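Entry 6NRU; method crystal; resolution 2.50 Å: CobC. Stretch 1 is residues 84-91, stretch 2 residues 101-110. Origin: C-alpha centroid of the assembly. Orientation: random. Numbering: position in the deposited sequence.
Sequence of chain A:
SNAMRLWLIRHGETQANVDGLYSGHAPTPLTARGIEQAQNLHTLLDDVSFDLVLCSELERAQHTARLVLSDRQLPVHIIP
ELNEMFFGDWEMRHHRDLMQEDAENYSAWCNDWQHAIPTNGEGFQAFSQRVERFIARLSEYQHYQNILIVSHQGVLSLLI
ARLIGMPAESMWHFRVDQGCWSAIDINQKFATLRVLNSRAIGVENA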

# COMPACT_ATOMS: atom_id res chain seq x y z
N GLU A 84 -4.59 -3.57 -3.56
CA GLU A 84 -4.32 -2.73 -4.71
C GLU A 84 -5.60 -2.52 -5.51
O GLU A 84 -6.54 -3.32 -5.45
N MSE A 85 -5.65 -1.41 -6.25
CA MSE A 85 -6.75 -1.15 -7.16
C MSE A 85 -6.86 -2.29 -8.17
O MSE A 85 -5.85 -2.82 -8.62
N PHE A 86 -8.09 -2.67 -8.51
CA PHE A 86 -8.32 -3.74 -9.48
C PHE A 86 -8.39 -3.13 -10.88
O PHE A 86 -9.34 -2.42 -11.21
N PHE A 87 -7.38 -3.42 -11.70
CA PHE A 87 -7.27 -2.83 -13.03
C PHE A 87 -8.00 -3.63 -14.10
O PHE A 87 -7.95 -3.25 -15.28
N GLY A 88 -8.67 -4.73 -13.74
CA GLY A 88 -9.50 -5.43 -14.70
C GLY A 88 -8.70 -6.05 -15.82
O GLY A 88 -7.75 -6.81 -15.59
N ASP A 89 -9.08 -5.74 -17.06
CA ASP A 89 -8.42 -6.31 -18.23
C ASP A 89 -7.01 -5.79 -18.41
O ASP A 89 -6.23 -6.39 -19.17
N TRP A 90 -6.65 -4.69 -17.75
CA TRP A 90 -5.36 -4.03 -17.95
C TRP A 90 -4.24 -4.61 -17.10
O TRP A 90 -3.10 -4.14 -17.22
N GLU A 91 -4.52 -5.59 -16.25
CA GLU A 91 -3.49 -6.13 -15.37
C GLU A 91 -2.49 -6.96 -16.16
O GLU A 91 -2.81 -7.57 -17.18
N GLU A 101 -3.88 -1.40 -28.06
CA GLU A 101 -4.88 -2.46 -28.02
C GLU A 101 -6.22 -1.99 -27.47
O GLU A 101 -7.26 -2.54 -27.84
N ASP A 102 -6.21 -0.98 -26.59
CA ASP A 102 -7.42 -0.44 -25.98
C ASP A 102 -7.32 1.09 -25.95
O ASP A 102 -7.35 1.72 -24.90
N ALA A 103 -7.23 1.70 -27.13
CA ALA A 103 -6.84 3.11 -27.23
C ALA A 103 -7.82 4.02 -26.50
O ALA A 103 -7.42 4.82 -25.65
N GLU A 104 -9.11 3.92 -26.83
CA GLU A 104 -10.07 4.90 -26.32
C GLU A 104 -10.24 4.79 -24.81
O GLU A 104 -10.13 5.79 -24.09
N ASN A 105 -10.50 3.58 -24.30
CA ASN A 105 -10.70 3.41 -22.86
C ASN A 105 -9.44 3.76 -22.09
O ASN A 105 -9.50 4.31 -20.99
N TYR A 106 -8.27 3.45 -22.66
CA TYR A 106 -7.02 3.73 -21.97
C TYR A 106 -6.65 5.21 -22.04
O TYR A 106 -6.11 5.77 -21.07
N SER A 107 -6.92 5.87 -23.18
CA SER A 107 -6.69 7.31 -23.28
C SER A 107 -7.57 8.07 -22.30
O SER A 107 -7.13 9.05 -21.70
N ALA A 108 -8.83 7.63 -22.16
CA ALA A 108 -9.73 8.26 -21.20
C ALA A 108 -9.20 8.12 -19.78
O ALA A 108 -9.43 9.00 -18.95
N TRP A 109 -8.49 7.02 -19.50
CA TRP A 109 -7.88 6.85 -18.19
C TRP A 109 -6.64 7.72 -18.03
O TRP A 109 -6.47 8.37 -17.00
N CYS A 110 -5.77 7.75 -19.05
CA CYS A 110 -4.57 8.57 -18.96
C CYS A 110 -4.91 10.05 -18.85
O CYS A 110 -4.18 10.80 -18.20

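A loop can be fastened to a helix when one large side chain packs against it and neighbouring side chains add further contacts, and CobC gives a compact example. Along residues 84-91 the first residue to reach the helix is Met85, present as selenomethionine. Its CA-to-CB bond points toward the helix, and with chi1 and chi2 both t the chain extends until CE of Met85 lies 3.6 Å from CH2 of Trp109, a purely apolar contact.

Phe87 starts less favourably, its CA-to-CB bond running sideways, but the m rotamer brings the ring nearer. CE1 of Phe87 stops 3.7 Å from CZ2 of Trp109, and the ring presents its edge to the indole face in an offset edge-to-face pair, the planes at 83°. Gly88 follows with a positive phi, a conformation that glycine adopts readily, and a short 3-10 segment then delivers Trp90.

Trp90 is the plug. Buried, in rotamer m, it points toward the helix and has the largest area covered by the other stretch. Its indole is held by both polar and apolar contacts. NE1 of Trp90 donates a nearly straight hydrogen bond to OD2 of Asp102 (3.0 Å, 166°), satisfying the nitrogen of a buried ring. Asp102, in rotamer t, occupies the N-cap position but makes no capping bond with its side chain. Further round the indole edge, CH2 of Trp90 lies 3.4 Å from the backbone O of Asn105 and 3.5 Å from CB of Trp109. Tyr106, also t, directs its ring edge at one face of Trp90, with CD1 of Tyr106 3.7 Å from CH2 of Trp90. Trp90 in turn offers its own edge to the face of Trp109, whose t side chain thus serves Met85, Phe87 and Trp90 together. Successive edge-to-face contacts therefore interlock the aromatic rings, while a single hydrogen bond anchors the central indole.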

# COMPACT_ATOMS: atom_id res chain seq x y z
CB GLU A 84 -3.24 -3.38 -5.59
CG GLU A 84 -2.78 -2.56 -6.79
CD GLU A 84 -2.29 -1.18 -6.41
OE1 GLU A 84 -3.11 -0.24 -6.38
OE2 GLU A 84 -1.08 -1.03 -6.14
CB MSE A 85 -6.53 0.17 -7.89
CG MSE A 85 -7.79 0.84 -8.37
SE MSE A 85 -7.43 2.59 -9.16
CE MSE A 85 -7.29 2.05 -11.02
CB PHE A 86 -9.60 -4.50 -9.14
CG PHE A 86 -9.96 -5.54 -10.15
CD1 PHE A 86 -9.08 -6.58 -10.43
CD2 PHE A 86 -11.17 -5.50 -10.82
CE1 PHE A 86 -9.40 -7.54 -11.36
CE2 PHE A 86 -11.49 -6.46 -11.76
CZ PHE A 86 -10.61 -7.48 -12.03
CB PHE A 87 -5.80 -2.67 -13.41
CG PHE A 87 -5.19 -1.37 -12.96
CD1 PHE A 87 -5.40 -0.21 -13.69
CD2 PHE A 87 -4.41 -1.31 -11.82
CE1 PHE A 87 -4.84 0.99 -13.28
CE2 PHE A 87 -3.85 -0.11 -11.40
CZ PHE A 87 -4.06 1.04 -12.14
CB ASP A 89 -9.24 -6.04 -19.49
CG ASP A 89 -10.51 -6.88 -19.57
OD1 ASP A 89 -10.49 -8.04 -19.11
OD2 ASP A 89 -11.52 -6.38 -20.11
CB TRP A 90 -5.49 -2.53 -17.67
CG TRP A 90 -6.35 -1.80 -18.64
CD1 TRP A 90 -6.88 -2.29 -19.80
CD2 TRP A 90 -6.78 -0.44 -18.55
NE1 TRP A 90 -7.61 -1.31 -20.43
CE2 TRP A 90 -7.57 -0.17 -19.68
CE3 TRP A 90 -6.57 0.58 -17.61
CZ2 TRP A 90 -8.16 1.07 -19.90
CZ3 TRP A 90 -7.16 1.81 -17.83
CH2 TRP A 90 -7.94 2.05 -18.97
CB GLU A 91 -4.13 -6.96 -14.26
CG GLU A 91 -5.27 -6.25 -13.56
CD GLU A 91 -5.62 -6.86 -12.22
OE1 GLU A 91 -5.55 -8.10 -12.09
OE2 GLU A 91 -5.97 -6.10 -11.29
CB GLU A 101 -4.35 -3.64 -27.19
CG GLU A 101 -3.20 -4.38 -27.87
CD GLU A 101 -2.14 -4.84 -26.89
OE1 GLU A 101 -2.39 -4.81 -25.67
OE2 GLU A 101 -1.04 -5.23 -27.35
CB ASP A 102 -7.63 -1.02 -24.58
CG ASP A 102 -9.04 -0.84 -24.07
OD1 ASP A 102 -9.89 -0.30 -24.82
OD2 ASP A 102 -9.32 -1.25 -22.92
CB ALA A 103 -6.72 3.51 -28.70
CB GLU A 104 -11.42 4.73 -27.01
CG GLU A 104 -12.50 5.63 -26.43
CD GLU A 104 -13.84 5.43 -27.11
OE1 GLU A 104 -13.88 4.77 -28.16
OE2 GLU A 104 -14.85 5.95 -26.58
CB ASN A 105 -11.16 1.99 -22.55
CG ASN A 105 -12.39 1.59 -23.34
OD1 ASN A 105 -12.48 0.47 -23.86
ND2 ASN A 105 -13.35 2.50 -23.45
CB TYR A 106 -5.90 2.86 -22.53
CG TYR A 106 -4.63 2.90 -21.72
CD1 TYR A 106 -4.58 2.31 -20.47
CD2 TYR A 106 -3.50 3.52 -22.21
CE1 TYR A 106 -3.42 2.34 -19.72
CE2 TYR A 106 -2.34 3.56 -21.47
CZ TYR A 106 -2.30 2.97 -20.23
OH TYR A 106 -1.14 3.01 -19.50
CB SER A 107 -6.98 7.79 -24.71
OG SER A 107 -6.39 6.94 -25.67
CB ALA A 108 -11.12 7.64 -21.32
CB TRP A 109 -7.53 5.37 -17.98
CG TRP A 109 -6.38 5.14 -17.05
CD1 TRP A 109 -5.06 4.98 -17.39
CD2 TRP A 109 -6.43 5.04 -15.62
NE1 TRP A 109 -4.30 4.78 -16.27
CE2 TRP A 109 -5.11 4.82 -15.17
CE3 TRP A 109 -7.46 5.11 -14.68
CZ2 TRP A 109 -4.80 4.67 -13.82
CZ3 TRP A 109 -7.15 4.97 -13.34
CH2 TRP A 109 -5.83 4.75 -12.92
CB CYS A 110 -3.68 8.33 -20.18
SG CYS A 110 -2.80 6.75 -20.14